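Local coordinates for UPF0098 protein YbcL (Escherichia coli, PDB 1FUX) that is of unknown function but belongs to the phosphatidylethanolamine-binding protein family, is periplasmic and homodimeric, and resembles a Raf kinase inhibitor protein, at residues N31-V41 against V75-G83. Sequence-based numbering, arbitrary orientation.
Sequences NTSPSLTWSGV and VTYLPVDAG
A water joins N31 O to D81 OD1, while D81 OD2 forms salt bridges with K89 and R84. T32 lays its CG2 methyl across the P79-A82 turn, close against V80 and 3.5 Å from D81 CB. S33 holds the turn and the residue after it: its carbonyl O takes D81 N at 2.8 Å, nearly straight (179°), and its OG, placed between backbone N and carbonyl carbon (chi1 55°), accepts G83 N at 3.0 Å. A second water links S33 N to D81 OD1; a third accepts from S33 OG and donates to P34 O and P79 O. S35 CA touches L78 O, its hydroxyl turning to E9. L36 and L78 form an antiparallel hydrogen-bonded pair, with L78 N 2.9 Å from L36 O. At the non-hydrogen-bonded pair, T37 OG1 meets the edge of the Y77 ring, 3.4 Å from CD1. The backbone N of W38 donates to T76 O, and the indole folds back over the T76-Y77 backbone; T76 CA sits 3.7 Å from the five-membered ring centroid in a CH-pi contact. An alanine in place of W38 would probably uncover this backbone and leave L78 CG without the ring edge it packs against. Backbone bonds thus join the edge strand 77-78 to the central strand of a three-stranded sheet, while beyond them S33 and three waters meet D81 N, D81 OD1 and P79 O.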
# COMPACT_ATOMS: atom_id res chain seq x y z
N ASN A 31 -7.53 -10.45 -16.61
CA ASN A 31 -7.64 -9.27 -15.76
C ASN A 31 -9.05 -8.73 -15.60
O ASN A 31 -9.33 -7.54 -15.78
CB ASN A 31 -6.62 -8.24 -16.31
CG ASN A 31 -6.21 -7.19 -15.29
OD1 ASN A 31 -6.17 -7.44 -14.08
ND2 ASN A 31 -5.94 -5.95 -15.70
N THR A 32 -10.03 -9.62 -15.32
CA THR A 32 -11.42 -9.22 -15.18
C THR A 32 -11.92 -9.46 -13.74
O THR A 32 -11.62 -10.54 -13.27
CB THR A 32 -12.30 -10.12 -16.08
OG1 THR A 32 -11.92 -9.82 -17.46
CG2 THR A 32 -13.78 -9.80 -16.00
N SER A 33 -12.68 -8.52 -13.19
CA SER A 33 -13.17 -8.72 -11.82
C SER A 33 -14.33 -9.71 -11.87
O SER A 33 -15.11 -9.68 -12.81
CB SER A 33 -13.68 -7.41 -11.27
OG SER A 33 -14.68 -6.77 -12.06
N PRO A 34 -14.39 -10.60 -10.89
CA PRO A 34 -15.56 -11.50 -10.81
C PRO A 34 -16.81 -10.81 -10.31
O PRO A 34 -16.79 -9.78 -9.61
CB PRO A 34 -15.02 -12.52 -9.79
CG PRO A 34 -14.28 -11.63 -8.82
CD PRO A 34 -13.44 -10.75 -9.75
N SER A 35 -17.99 -11.38 -10.65
CA SER A 35 -19.23 -10.82 -10.14
C SER A 35 -19.29 -11.12 -8.63
O SER A 35 -18.65 -12.03 -8.14
CB SER A 35 -20.51 -11.41 -10.77
OG SER A 35 -20.58 -12.80 -10.44
N LEU A 36 -20.09 -10.36 -7.93
CA LEU A 36 -20.34 -10.46 -6.49
C LEU A 36 -21.79 -10.03 -6.22
O LEU A 36 -22.28 -9.01 -6.72
CB LEU A 36 -19.44 -9.50 -5.65
CG LEU A 36 -17.94 -9.80 -5.79
CD1 LEU A 36 -17.06 -8.64 -5.28
CD2 LEU A 36 -17.53 -11.08 -5.08
N THR A 37 -22.49 -10.83 -5.41
CA THR A 37 -23.86 -10.45 -5.05
C THR A 37 -23.95 -10.55 -3.49
O THR A 37 -23.69 -11.65 -3.01
CB THR A 37 -24.89 -11.45 -5.61
OG1 THR A 37 -24.66 -11.60 -7.02
CG2 THR A 37 -26.32 -10.97 -5.36
N TRP A 38 -24.35 -9.49 -2.89
CA TRP A 38 -24.46 -9.55 -1.42
C TRP A 38 -25.89 -9.47 -0.93
O TRP A 38 -26.79 -8.89 -1.56
CB TRP A 38 -23.59 -8.43 -0.86
CG TRP A 38 -23.75 -7.05 -1.38
CD1 TRP A 38 -24.52 -6.06 -0.87
CD2 TRP A 38 -23.07 -6.45 -2.51
NE1 TRP A 38 -24.38 -4.89 -1.55
CE2 TRP A 38 -23.47 -5.12 -2.58
CE3 TRP A 38 -22.14 -6.94 -3.45
CZ2 TRP A 38 -23.02 -4.21 -3.55
CZ3 TRP A 38 -21.69 -6.04 -4.41
CH2 TRP A 38 -22.12 -4.69 -4.48
N SER A 39 -26.05 -9.95 0.30
CA SER A 39 -27.37 -9.97 0.93
C SER A 39 -27.23 -9.85 2.43
O SER A 39 -26.12 -9.80 3.00
CB SER A 39 -28.07 -11.30 0.59
OG SER A 39 -27.45 -12.33 1.39
N GLY A 40 -28.37 -9.82 3.12
CA GLY A 40 -28.25 -9.63 4.59
C GLY A 40 -27.84 -8.18 4.81
O GLY A 40 -27.28 -7.88 5.87
N VAL A 41 -28.13 -7.22 3.93
CA VAL A 41 -27.65 -5.89 4.21
C VAL A 41 -28.17 -5.41 5.57
O VAL A 41 -29.35 -5.48 5.87
CB VAL A 41 -27.70 -4.79 3.18
CG1 VAL A 41 -27.84 -5.33 1.76
CG2 VAL A 41 -28.58 -3.60 3.47
N VAL A 75 -27.82 -0.78 -4.59
CA VAL A 75 -27.32 -1.87 -5.42
C VAL A 75 -26.79 -3.02 -4.59
O VAL A 75 -26.07 -2.85 -3.58
CB VAL A 75 -26.50 -1.38 -6.61
CG1 VAL A 75 -26.57 0.12 -6.96
CG2 VAL A 75 -25.08 -1.90 -6.68
N THR A 76 -27.03 -4.27 -4.97
CA THR A 76 -26.59 -5.45 -4.25
C THR A 76 -25.79 -6.38 -5.17
O THR A 76 -25.57 -7.55 -4.91
CB THR A 76 -27.68 -6.27 -3.52
OG1 THR A 76 -28.75 -6.57 -4.43
CG2 THR A 76 -28.24 -5.52 -2.32
N TYR A 77 -25.19 -5.75 -6.21
CA TYR A 77 -24.50 -6.60 -7.17
C TYR A 77 -23.45 -5.85 -7.99
O TYR A 77 -23.81 -4.78 -8.37
CB TYR A 77 -25.58 -6.90 -8.24
CG TYR A 77 -25.12 -7.73 -9.41
CD1 TYR A 77 -24.58 -8.99 -9.17
CD2 TYR A 77 -25.22 -7.30 -10.74
CE1 TYR A 77 -24.13 -9.82 -10.16
CE2 TYR A 77 -24.80 -8.13 -11.77
CZ TYR A 77 -24.26 -9.36 -11.47
OH TYR A 77 -23.85 -10.22 -12.46
N LEU A 78 -22.36 -6.50 -8.24
CA LEU A 78 -21.35 -6.03 -9.17
C LEU A 78 -21.27 -7.11 -10.25
O LEU A 78 -20.91 -8.26 -10.03
CB LEU A 78 -19.96 -5.88 -8.52
CG LEU A 78 -19.82 -4.63 -7.65
CD1 LEU A 78 -18.33 -4.44 -7.29
CD2 LEU A 78 -20.35 -3.38 -8.30
N PRO A 79 -21.44 -6.67 -11.49
CA PRO A 79 -21.31 -7.62 -12.60
C PRO A 79 -19.87 -7.95 -12.91
O PRO A 79 -18.95 -7.19 -12.49
CB PRO A 79 -21.96 -6.88 -13.79
CG PRO A 79 -21.85 -5.45 -13.45
CD PRO A 79 -21.81 -5.34 -11.93
N VAL A 80 -19.67 -9.02 -13.66
CA VAL A 80 -18.32 -9.38 -14.13
C VAL A 80 -17.72 -8.19 -14.91
O VAL A 80 -18.43 -7.44 -15.55
CB VAL A 80 -18.30 -10.56 -15.10
CG1 VAL A 80 -16.93 -10.76 -15.75
CG2 VAL A 80 -18.64 -11.87 -14.39
N ASP A 81 -16.42 -7.97 -14.60
CA ASP A 81 -15.70 -6.86 -15.23
C ASP A 81 -16.15 -5.50 -14.77
O ASP A 81 -15.72 -4.52 -15.41
CB ASP A 81 -15.74 -6.98 -16.78
CG ASP A 81 -14.52 -6.40 -17.43
OD1 ASP A 81 -13.42 -6.27 -16.84
OD2 ASP A 81 -14.62 -6.08 -18.64
N ALA A 82 -16.87 -5.29 -13.66
CA ALA A 82 -17.23 -3.99 -13.19
C ALA A 82 -15.95 -3.15 -12.87
O ALA A 82 -16.02 -1.93 -12.91
CB ALA A 82 -18.02 -4.11 -11.88
N GLY A 83 -14.84 -3.81 -12.60
CA GLY A 83 -13.61 -3.10 -12.26
C GLY A 83 -12.75 -2.71 -13.43
O GLY A 83 -11.55 -2.36 -13.19
O HOH W 1 -10.95 -6.04 -17.94
O HOH W 2 -12.40 -5.75 -14.32
O HOH W 3 -16.97 -7.31 -10.69